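Local coordinates for oxidoreductase (Corynebacterium diphtheriae, PDB 3K1Y) that probably acts as an FMN-dependent, flavodoxin-like oxidoreductase of the NADPH-dependent FMN reductase family, passing electrons from a reduced nicotinamide to acceptors through its flavin, at the interface of chains A and B and the interface of chains A and C. Numbering follows the deposited sequence. Chains: chain A/B/C, oxidoreductase.

Contact 1: the interface of chains A and B. Residues chain A 100-103, 105-106, 109; chain B 96-97, 99-103, 105-106.
With CG anti to its backbone N (chi1 -176°) and bends at chi2 and chi4, A:Lys105 leaves helix 102-110 along the start of the partner's equivalent helix and turns its terminal amine toward the carbonyls of B:Phe96 and B:Tyr100. In this protein of the NADPH-dependent FMN reductase family, the two-fold A-B interface brings together helices 102-110 and the segments ahead of them; the structure alone does not establish that it forms in solution. A:Lys105 NZ donates to B:Phe96 O at 2.7 Å and to B:Tyr100 O at 2.8 Å, from above both carbonyl planes. A third bond, 2.7 Å long, ties NZ to the syn lone pair of A:Asp109 OD1 in a salt bridge within chain A, so three oxygens grip one amine. A:Asp109 OD2 accepts the B:Gly102 N-H through its own syn lone pair at 2.9 Å (142° at the hydrogen), capping the partner's helix, whose positive end would be expected to stabilise the anion. Water 1 extends the cap, lying 2.8 Å from B:Leu103 N and also touching OD2. OD1 touches the B:Phe96 CB methylene, the side chains crossing with carboxylate and ring planes 80° apart. Nearer its root, the A:Lys105 CG methylene packs on B:Gly102 CA at 3.5 Å. In the twin contact, B:Lys105 NZ donates to A:Tyr100 O at 3.1 Å. The Tyr100 rings approach tip to tip, while the poorly ordered selenomethionines A:Met106 and B:Met106 cross at about a right angle.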
loop_
_atom_site.group_PDB
_atom_site.type_symbol
_atom_site.label_atom_id
_atom_site.label_comp_id
_atom_site.label_asym_id
_atom_site.label_seq_id
_atom_site.Cartn_x
_atom_site.Cartn_y
_atom_site.Cartn_z
ATOM N N TYR A 100 -4.353 -2.991 -10.175
ATOM C CA TYR A 100 -4.062 -3.659 -11.436
ATOM C C TYR A 100 -5.111 -4.723 -11.717
ATOM O O TYR A 100 -5.792 -5.190 -10.805
ATOM C CB TYR A 100 -2.656 -4.260 -11.427
ATOM C CG TYR A 100 -2.331 -5.167 -10.269
ATOM C CD1 TYR A 100 -3.112 -6.291 -9.986
ATOM C CD2 TYR A 100 -1.190 -4.950 -9.501
ATOM C CE1 TYR A 100 -2.754 -7.183 -8.970
ATOM C CE2 TYR A 100 -0.826 -5.827 -8.486
ATOM C CZ TYR A 100 -1.608 -6.941 -8.228
ATOM O OH TYR A 100 -1.223 -7.820 -7.244
ATOM N N THR A 101 -5.250 -5.091 -12.982
ATOM C CA THR A 101 -6.250 -6.075 -13.392
ATOM C C THR A 101 -5.952 -7.494 -12.921
ATOM O O THR A 101 -4.793 -7.881 -12.765
ATOM C CB THR A 101 -6.396 -6.093 -14.927
ATOM O OG1 THR A 101 -6.826 -4.806 -15.390
ATOM C CG2 THR A 101 -7.413 -7.110 -15.339
ATOM N N GLY A 102 -7.007 -8.269 -12.696
ATOM C CA GLY A 102 -6.820 -9.641 -12.276
ATOM C C GLY A 102 -6.056 -10.371 -13.367
ATOM O O GLY A 102 -5.179 -11.187 -13.078
ATOM N N LEU A 103 -6.377 -10.062 -14.623
ATOM C CA LEU A 103 -5.720 -10.697 -15.762
ATOM C C LEU A 103 -4.229 -10.343 -15.787
ATOM O O LEU A 103 -3.378 -11.181 -16.096
ATOM C CB LEU A 103 -6.384 -10.266 -17.070
ATOM C CG LEU A 103 -5.772 -10.811 -18.370
ATOM C CD1 LEU A 103 -5.961 -12.323 -18.437
ATOM C CD2 LEU A 103 -6.431 -10.125 -19.577
ATOM N N LYS A 105 -2.545 -9.567 -13.185
ATOM C CA LYS A 105 -1.993 -10.315 -12.060
ATOM C C LYS A 105 -1.794 -11.786 -12.401
ATOM O O LYS A 105 -0.781 -12.390 -12.033
ATOM C CB LYS A 105 -2.903 -10.193 -10.832
ATOM C CG LYS A 105 -2.358 -10.875 -9.568
ATOM C CD LYS A 105 -0.954 -10.360 -9.227
ATOM C CE LYS A 105 -0.590 -10.607 -7.765
ATOM N NZ LYS A 105 -0.649 -12.037 -7.350
HETATM N N MSE A 106 -2.758 -12.359 -13.108
HETATM C CA MSE A 106 -2.681 -13.759 -13.470
HETATM C C MSE A 106 -1.390 -14.080 -14.204
HETATM O O MSE A 106 -0.698 -15.038 -13.863
HETATM C CB MSE A 106 -3.876 -14.135 -14.333
HETATM C CG MSE A 106 -4.045 -15.625 -14.522
HETATM SE SE MSE A 106 -5.716 -15.978 -15.393
HETATM C CE MSE A 106 -6.900 -15.743 -13.867
ATOM N N ASP A 109 1.423 -14.290 -11.878
ATOM C CA ASP A 109 1.287 -15.483 -11.044
ATOM C C ASP A 109 1.854 -16.710 -11.761
ATOM O O ASP A 109 2.454 -17.590 -11.145
ATOM C CB ASP A 109 -0.184 -15.767 -10.712
ATOM C CG ASP A 109 -0.826 -14.677 -9.879
ATOM O OD1 ASP A 109 -0.107 -13.983 -9.129
ATOM O OD2 ASP A 109 -2.060 -14.532 -9.960
ATOM N N PHE B 96 -0.164 -15.401 -3.939
ATOM C CA PHE B 96 0.758 -15.619 -5.059
ATOM C C PHE B 96 1.449 -14.281 -5.327
ATOM O O PHE B 96 0.793 -13.253 -5.462
ATOM C CB PHE B 96 0.027 -16.053 -6.335
ATOM C CG PHE B 96 -0.722 -17.356 -6.224
ATOM C CD1 PHE B 96 -0.532 -18.215 -5.144
ATOM C CD2 PHE B 96 -1.603 -17.741 -7.237
ATOM C CE1 PHE B 96 -1.207 -19.444 -5.078
ATOM C CE2 PHE B 96 -2.285 -18.968 -7.180
ATOM C CZ PHE B 96 -2.084 -19.820 -6.099
ATOM N N LYS B 97 2.772 -14.301 -5.392
ATOM C CA LYS B 97 3.560 -13.094 -5.634
ATOM C C LYS B 97 3.362 -12.002 -4.574
ATOM O O LYS B 97 3.361 -10.807 -4.895
ATOM C CB LYS B 97 3.260 -12.516 -7.026
ATOM C CG LYS B 97 3.379 -13.514 -8.162
ATOM C CD LYS B 97 4.758 -14.150 -8.263
ATOM C CE LYS B 97 4.731 -15.235 -9.340
ATOM N NZ LYS B 97 6.012 -15.953 -9.539
ATOM N N SER B 99 0.718 -11.106 -2.684
ATOM C CA SER B 99 -0.520 -10.346 -2.756
ATOM C C SER B 99 -1.634 -11.330 -3.115
ATOM O O SER B 99 -1.378 -12.527 -3.265
ATOM C CB SER B 99 -0.404 -9.267 -3.828
ATOM O OG SER B 99 -1.648 -8.618 -4.026
ATOM N N TYR B 100 -2.863 -10.844 -3.260
ATOM C CA TYR B 100 -3.934 -11.759 -3.593
ATOM C C TYR B 100 -3.789 -12.315 -5.010
ATOM O O TYR B 100 -3.046 -11.767 -5.844
ATOM C CB TYR B 100 -5.309 -11.103 -3.406
ATOM C CG TYR B 100 -5.510 -9.760 -4.086
ATOM C CD1 TYR B 100 -5.136 -9.554 -5.416
ATOM C CD2 TYR B 100 -6.125 -8.709 -3.405
ATOM C CE1 TYR B 100 -5.370 -8.339 -6.042
ATOM C CE2 TYR B 100 -6.364 -7.496 -4.023
ATOM C CZ TYR B 100 -5.987 -7.314 -5.338
ATOM O OH TYR B 100 -6.233 -6.102 -5.934
ATOM N N THR B 101 -4.501 -13.411 -5.262
ATOM C CA THR B 101 -4.488 -14.117 -6.542
ATOM C C THR B 101 -5.103 -13.364 -7.723
ATOM O O THR B 101 -6.061 -12.596 -7.576
ATOM C CB THR B 101 -5.210 -15.473 -6.392
ATOM O OG1 THR B 101 -4.247 -16.531 -6.361
ATOM C CG2 THR B 101 -6.167 -15.698 -7.519
ATOM N N GLY B 102 -4.547 -13.605 -8.904
ATOM C CA GLY B 102 -5.060 -12.964 -10.097
ATOM C C GLY B 102 -6.509 -13.360 -10.291
ATOM O O GLY B 102 -7.381 -12.514 -10.512
ATOM N N LEU B 103 -6.768 -14.660 -10.198
ATOM C CA LEU B 103 -8.117 -15.181 -10.345
ATOM C C LEU B 103 -9.028 -14.483 -9.330
ATOM O O LEU B 103 -10.145 -14.079 -9.655
ATOM C CB LEU B 103 -8.117 -16.694 -10.120
ATOM C CG LEU B 103 -9.486 -17.383 -10.132
ATOM C CD1 LEU B 103 -10.136 -17.234 -11.501
ATOM C CD2 LEU B 103 -9.321 -18.845 -9.770
ATOM N N LYS B 105 -8.771 -11.483 -7.959
ATOM C CA LYS B 105 -9.051 -10.127 -8.406
ATOM C C LYS B 105 -9.961 -10.074 -9.635
ATOM O O LYS B 105 -10.671 -9.081 -9.847
ATOM C CB LYS B 105 -7.737 -9.407 -8.706
ATOM C CG LYS B 105 -7.883 -7.952 -9.127
ATOM C CD LYS B 105 -8.575 -7.117 -8.061
ATOM C CE LYS B 105 -8.425 -5.622 -8.352
ATOM N NZ LYS B 105 -8.764 -5.262 -9.778
HETATM N N MSE B 106 -9.943 -11.141 -10.431
HETATM C CA MSE B 106 -10.755 -11.214 -11.643
HETATM C C MSE B 106 -12.254 -11.304 -11.363
HETATM O O MSE B 106 -13.060 -10.712 -12.073
HETATM C CB MSE B 106 -10.322 -12.408 -12.493
HETATM C CG MSE B 106 -10.848 -12.344 -13.910
HETATM SE SE MSE B 106 -10.002 -13.610 -15.089
HETATM C CE MSE B 106 -8.196 -12.925 -15.040
HETATM O O HOH W 1 -4.562 -16.376 -10.541
#

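Contact 2: the interface of chains A and B. Residues chain A 21, 60, 64, 101, 103; chain B 64, 67-68, 106.
The end methyl of B:Met67, a selenomethionine, is wedged between A:Leu103 and A:Leu21. Its CE packs 3.5 Å from A:Leu21 CD2 and an equal 3.5 Å from A:Leu103 CD2, crossing both leucines obliquely. B:Met67 buries more surface here than any other residue of the patch, 82 Å². Alongside, A:Ile60 lies obliquely across the partner's helix: its CD1 tip meets B:Met67 CB at 3.9 Å and runs on toward the B:Thr68 methyl, and its CG2 branch faces the poorly ordered B:Met64. The selenium of A:Met64 rests on B:Met64 CB at 3.5 Å, and the A:Met64 CE methyl meets B:Met106 SE tip to tip at 3.8 Å. This is a wholly apolar seam, with no polar atom bonding across it. Bends put the methyl of B:Met67 in place: CG is anti to the carbonyl carbon (chi1 -69°), and the chain turns again at chi2 (-66°) and chi3 (-77°). Isoleucine CG1 takes the same position on A:Ile60, with CD1 extended. In the flavodoxin-like fold, A:Leu21 belongs to the loop between strand 12-18 and helix 26-44, which typically binds the flavin phosphate, while helix 60-68 of chain B packs against it and against the start of helix 102-110.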
loop_
_atom_site.group_PDB
_atom_site.type_symbol
_atom_site.label_atom_id
_atom_site.label_comp_id
_atom_site.label_asym_id
_atom_site.label_seq_id
_atom_site.Cartn_x
_atom_site.Cartn_y
_atom_site.Cartn_z
ATOM N N LEU A 21 -8.319 -4.305 -22.342
ATOM C CA LEU A 21 -9.341 -5.152 -22.934
ATOM C C LEU A 21 -10.240 -4.464 -23.958
ATOM O O LEU A 21 -11.111 -5.110 -24.535
ATOM C CB LEU A 21 -10.208 -5.764 -21.829
ATOM C CG LEU A 21 -9.712 -7.043 -21.141
ATOM C CD1 LEU A 21 -8.209 -7.028 -20.979
ATOM C CD2 LEU A 21 -10.403 -7.180 -19.790
ATOM N N ILE A 60 -5.778 -15.107 -23.183
ATOM C CA ILE A 60 -6.740 -15.618 -22.218
ATOM C C ILE A 60 -6.794 -17.150 -22.160
ATOM O O ILE A 60 -6.675 -17.735 -21.086
ATOM C CB ILE A 60 -8.131 -15.026 -22.479
ATOM C CG1 ILE A 60 -8.056 -13.496 -22.372
ATOM C CG2 ILE A 60 -9.119 -15.556 -21.452
ATOM C CD1 ILE A 60 -9.338 -12.777 -22.719
HETATM N N MSE A 64 -5.504 -19.085 -18.896
HETATM C CA MSE A 64 -6.388 -19.861 -18.054
HETATM C C MSE A 64 -6.330 -21.365 -18.304
HETATM O O MSE A 64 -7.186 -22.114 -17.839
HETATM C CB MSE A 64 -7.812 -19.297 -18.135
HETATM C CG MSE A 64 -8.009 -18.141 -17.128
HETATM SE SE MSE A 64 -9.437 -17.044 -17.347
HETATM C CE MSE A 64 -8.665 -15.591 -17.987
ATOM N N THR A 101 -5.250 -5.091 -12.982
ATOM C CA THR A 101 -6.250 -6.075 -13.392
ATOM C C THR A 101 -5.952 -7.494 -12.921
ATOM O O THR A 101 -4.793 -7.881 -12.765
ATOM C CB THR A 101 -6.396 -6.093 -14.927
ATOM O OG1 THR A 101 -6.826 -4.806 -15.390
ATOM C CG2 THR A 101 -7.413 -7.110 -15.339
ATOM N N LEU A 103 -6.377 -10.062 -14.623
ATOM C CA LEU A 103 -5.720 -10.697 -15.762
ATOM C C LEU A 103 -4.229 -10.343 -15.787
ATOM O O LEU A 103 -3.378 -11.181 -16.096
ATOM C CB LEU A 103 -6.384 -10.266 -17.070
ATOM C CG LEU A 103 -5.772 -10.811 -18.370
ATOM C CD1 LEU A 103 -5.961 -12.323 -18.437
ATOM C CD2 LEU A 103 -6.431 -10.125 -19.577
HETATM N N MSE B 64 -13.345 -16.509 -17.666
HETATM C CA MSE B 64 -12.607 -16.332 -18.908
HETATM C C MSE B 64 -13.515 -15.684 -19.944
HETATM O O MSE B 64 -13.124 -14.747 -20.634
HETATM C CB MSE B 64 -12.126 -17.693 -19.429
HETATM C CG MSE B 64 -11.280 -17.626 -20.697
HETATM SE SE MSE B 64 -11.954 -18.623 -22.232
HETATM C CE MSE B 64 -12.867 -17.203 -23.172
HETATM N N MSE B 67 -14.162 -12.080 -19.859
HETATM C CA MSE B 67 -13.017 -11.241 -20.201
HETATM C C MSE B 67 -12.960 -10.966 -21.699
HETATM O O MSE B 67 -12.686 -9.847 -22.120
HETATM C CB MSE B 67 -11.710 -11.897 -19.749
HETATM C CG MSE B 67 -11.507 -11.962 -18.231
HETATM SE SE MSE B 67 -11.286 -10.238 -17.353
HETATM C CE MSE B 67 -9.452 -9.884 -17.834
ATOM N N THR B 68 -13.227 -11.992 -22.500
ATOM C CA THR B 68 -13.210 -11.864 -23.958
ATOM C C THR B 68 -14.561 -11.354 -24.447
ATOM O O THR B 68 -14.658 -10.719 -25.493
ATOM C CB THR B 68 -12.947 -13.210 -24.640
ATOM O OG1 THR B 68 -14.186 -13.906 -24.801
ATOM C CG2 THR B 68 -12.014 -14.056 -23.802
HETATM N N MSE B 106 -9.943 -11.141 -10.431
HETATM C CA MSE B 106 -10.755 -11.214 -11.643
HETATM C C MSE B 106 -12.254 -11.304 -11.363
HETATM O O MSE B 106 -13.060 -10.712 -12.073
HETATM C CB MSE B 106 -10.322 -12.408 -12.493
HETATM C CG MSE B 106 -10.848 -12.344 -13.910
HETATM SE SE MSE B 106 -10.002 -13.610 -15.089
HETATM C CE MSE B 106 -8.196 -12.925 -15.040
#

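Contact 3: the interface of chains A and C. Residues chain A 130-135; chain C 130-135.
Two leucines meet back to back at the centre, A:Leu134 CB lying 3.9 Å from C:Leu134 CB across the two-fold axis. Each has CG anti to its carbonyl carbon (chi1 -64° in chain A), which sends the branched end over to the partner's histidine. A:Leu134 CD2 touches the ring carbon C:His132 CD2 at 3.4 Å, the two side chains crossing at about a right angle; in return C:Leu134 CD1 rests on A:His132 CA at 3.5 Å. Beside this apolar pair sits water 2, shared by both chains: it lies 2.8 Å from the carbonyl A:Arg131 O and 3.1 Å from both A:Leu134 N and C:Leu134 N, with C:Arg131 O also in contact. Four backbone groups, two from each chain, surround this water. In the next ring the serines reach across with OG in the crowded position between backbone N and carbonyl carbon. C:Ser133 OG donates to A:Arg131 O at 2.6 Å, and A:Ser133 OG returns the same bond to C:Arg131 O. The segment leads into helix 135-146 from a loop that in related flavoproteins commonly lies near the flavin; the structure alone does not establish this contact as a biological one. At the rim each chain keeps His132 against its own Arg131, a neighbour that may disfavour a charged histidine. The A:Arg131 CG methylene covers a face of the A:His132 imidazole, and A:His132 CE1 stands over the centre of the A:Arg131 guanidinium, 3.5 Å above its plane.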
loop_
_atom_site.group_PDB
_atom_site.type_symbol
_atom_site.label_atom_id
_atom_site.label_comp_id
_atom_site.label_asym_id
_atom_site.label_seq_id
_atom_site.Cartn_x
_atom_site.Cartn_y
_atom_site.Cartn_z
ATOM N N ALA A 130 -6.601 10.929 -12.670
ATOM C CA ALA A 130 -5.388 10.541 -11.975
ATOM C C ALA A 130 -5.605 10.236 -10.490
ATOM O O ALA A 130 -4.637 10.058 -9.747
ATOM C CB ALA A 130 -4.344 11.645 -12.130
ATOM N N ARG A 131 -6.860 10.155 -10.055
ATOM C CA ARG A 131 -7.119 9.902 -8.639
ATOM C C ARG A 131 -6.477 8.616 -8.119
ATOM O O ARG A 131 -6.128 8.522 -6.945
ATOM C CB ARG A 131 -8.633 9.915 -8.352
ATOM C CG ARG A 131 -9.462 8.802 -8.978
ATOM C CD ARG A 131 -10.934 9.237 -9.021
ATOM N NE ARG A 131 -11.877 8.145 -8.791
ATOM C CZ ARG A 131 -12.261 7.258 -9.707
ATOM N NH1 ARG A 131 -11.790 7.315 -10.954
ATOM N NH2 ARG A 131 -13.126 6.306 -9.369
ATOM N N HIS A 132 -6.296 7.644 -9.006
ATOM C CA HIS A 132 -5.695 6.368 -8.642
ATOM C C HIS A 132 -4.234 6.233 -9.096
ATOM O O HIS A 132 -3.702 5.124 -9.185
ATOM C CB HIS A 132 -6.539 5.228 -9.228
ATOM C CG HIS A 132 -7.920 5.152 -8.654
ATOM N ND1 HIS A 132 -8.989 4.621 -9.345
ATOM C CD2 HIS A 132 -8.407 5.552 -7.456
ATOM C CE1 HIS A 132 -10.074 4.700 -8.598
ATOM N NE2 HIS A 132 -9.748 5.261 -7.446
ATOM N N SER A 133 -3.572 7.351 -9.363
ATOM C CA SER A 133 -2.192 7.268 -9.815
ATOM C C SER A 133 -1.272 6.515 -8.854
ATOM O O SER A 133 -0.251 5.973 -9.278
ATOM C CB SER A 133 -1.628 8.664 -10.100
ATOM O OG SER A 133 -1.524 9.430 -8.917
ATOM N N LEU A 134 -1.620 6.454 -7.571
ATOM C CA LEU A 134 -0.762 5.736 -6.620
ATOM C C LEU A 134 -0.879 4.215 -6.758
ATOM O O LEU A 134 -0.351 3.463 -5.934
ATOM C CB LEU A 134 -1.060 6.154 -5.167
ATOM C CG LEU A 134 -0.780 7.606 -4.738
ATOM C CD1 LEU A 134 -1.083 7.762 -3.261
ATOM C CD2 LEU A 134 0.662 7.975 -5.004
ATOM N N VAL A 135 -1.575 3.758 -7.792
ATOM C CA VAL A 135 -1.688 2.324 -8.019
ATOM C C VAL A 135 -0.301 1.830 -8.420
ATOM O O VAL A 135 0.011 0.651 -8.300
ATOM C CB VAL A 135 -2.677 1.984 -9.152
ATOM C CG1 VAL A 135 -2.170 2.543 -10.478
ATOM C CG2 VAL A 135 -2.848 0.484 -9.242
ATOM N N ALA C 130 -5.829 15.436 -7.121
ATOM C CA ALA C 130 -6.287 14.186 -6.535
ATOM C C ALA C 130 -5.343 13.027 -6.842
ATOM O O ALA C 130 -5.624 11.889 -6.470
ATOM C CB ALA C 130 -7.695 13.859 -7.033
ATOM N N ARG C 131 -4.224 13.305 -7.504
ATOM C CA ARG C 131 -3.283 12.241 -7.847
ATOM C C ARG C 131 -2.874 11.367 -6.666
ATOM O O ARG C 131 -2.541 10.193 -6.842
ATOM C CB ARG C 131 -2.036 12.815 -8.543
ATOM C CG ARG C 131 -1.403 14.017 -7.870
ATOM C CD ARG C 131 -0.553 14.816 -8.859
ATOM N NE ARG C 131 0.882 14.592 -8.683
ATOM C CZ ARG C 131 1.630 15.194 -7.763
ATOM N NH1 ARG C 131 1.087 16.069 -6.926
ATOM N NH2 ARG C 131 2.924 14.918 -7.680
ATOM N N HIS C 132 -2.938 11.920 -5.462
ATOM C CA HIS C 132 -2.553 11.172 -4.271
ATOM C C HIS C 132 -3.719 10.715 -3.387
ATOM O O HIS C 132 -3.523 10.405 -2.215
ATOM C CB HIS C 132 -1.583 12.011 -3.437
ATOM C CG HIS C 132 -0.251 12.220 -4.085
ATOM N ND1 HIS C 132 0.460 13.395 -3.961
ATOM C CD2 HIS C 132 0.517 11.394 -4.833
ATOM C CE1 HIS C 132 1.608 13.286 -4.605
ATOM N NE2 HIS C 132 1.668 12.080 -5.143
ATOM N N SER C 133 -4.920 10.641 -3.944
ATOM C CA SER C 133 -6.080 10.245 -3.154
ATOM C C SER C 133 -5.956 8.880 -2.467
ATOM O O SER C 133 -6.488 8.683 -1.377
ATOM C CB SER C 133 -7.348 10.274 -4.017
ATOM O OG SER C 133 -7.485 9.083 -4.775
ATOM N N LEU C 134 -5.254 7.939 -3.089
ATOM C CA LEU C 134 -5.103 6.613 -2.493
ATOM C C LEU C 134 -4.267 6.586 -1.211
ATOM O O LEU C 134 -3.973 5.517 -0.669
ATOM C CB LEU C 134 -4.542 5.625 -3.527
ATOM C CG LEU C 134 -5.519 5.317 -4.672
ATOM C CD1 LEU C 134 -4.828 4.506 -5.759
ATOM C CD2 LEU C 134 -6.726 4.563 -4.130
ATOM N N VAL C 135 -3.885 7.754 -0.710
ATOM C CA VAL C 135 -3.134 7.773 0.535
ATOM C C VAL C 135 -4.104 7.280 1.603
ATOM O O VAL C 135 -3.707 6.640 2.572
ATOM C CB VAL C 135 -2.632 9.197 0.913
ATOM C CG1 VAL C 135 -3.801 10.131 1.209
ATOM C CG2 VAL C 135 -1.716 9.103 2.120
HETATM O O HOH W 2 -3.725 7.813 -5.765
#

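Contacts 1 and 2 belong to one A-B interface: their C-alpha centres lie about 10 Å apart, and they share A:Thr101, A:Leu103 and B:Met106. Helix 102-110 links them: its first turns carry the polar bonds and the Met106 pair of contact 1, while Leu103 and Met106 also serve the apolar contact 2. Contact 3 joins chain A to a different copy, its C-alpha centre about 20 Å from that of contact 1 and 25 Å from that of contact 2, and shares no residue with either. Two distinct two-fold interfaces on one subunit are consistent with the deposited tetramer being assembled from both, although the structure alone does not establish that state in solution.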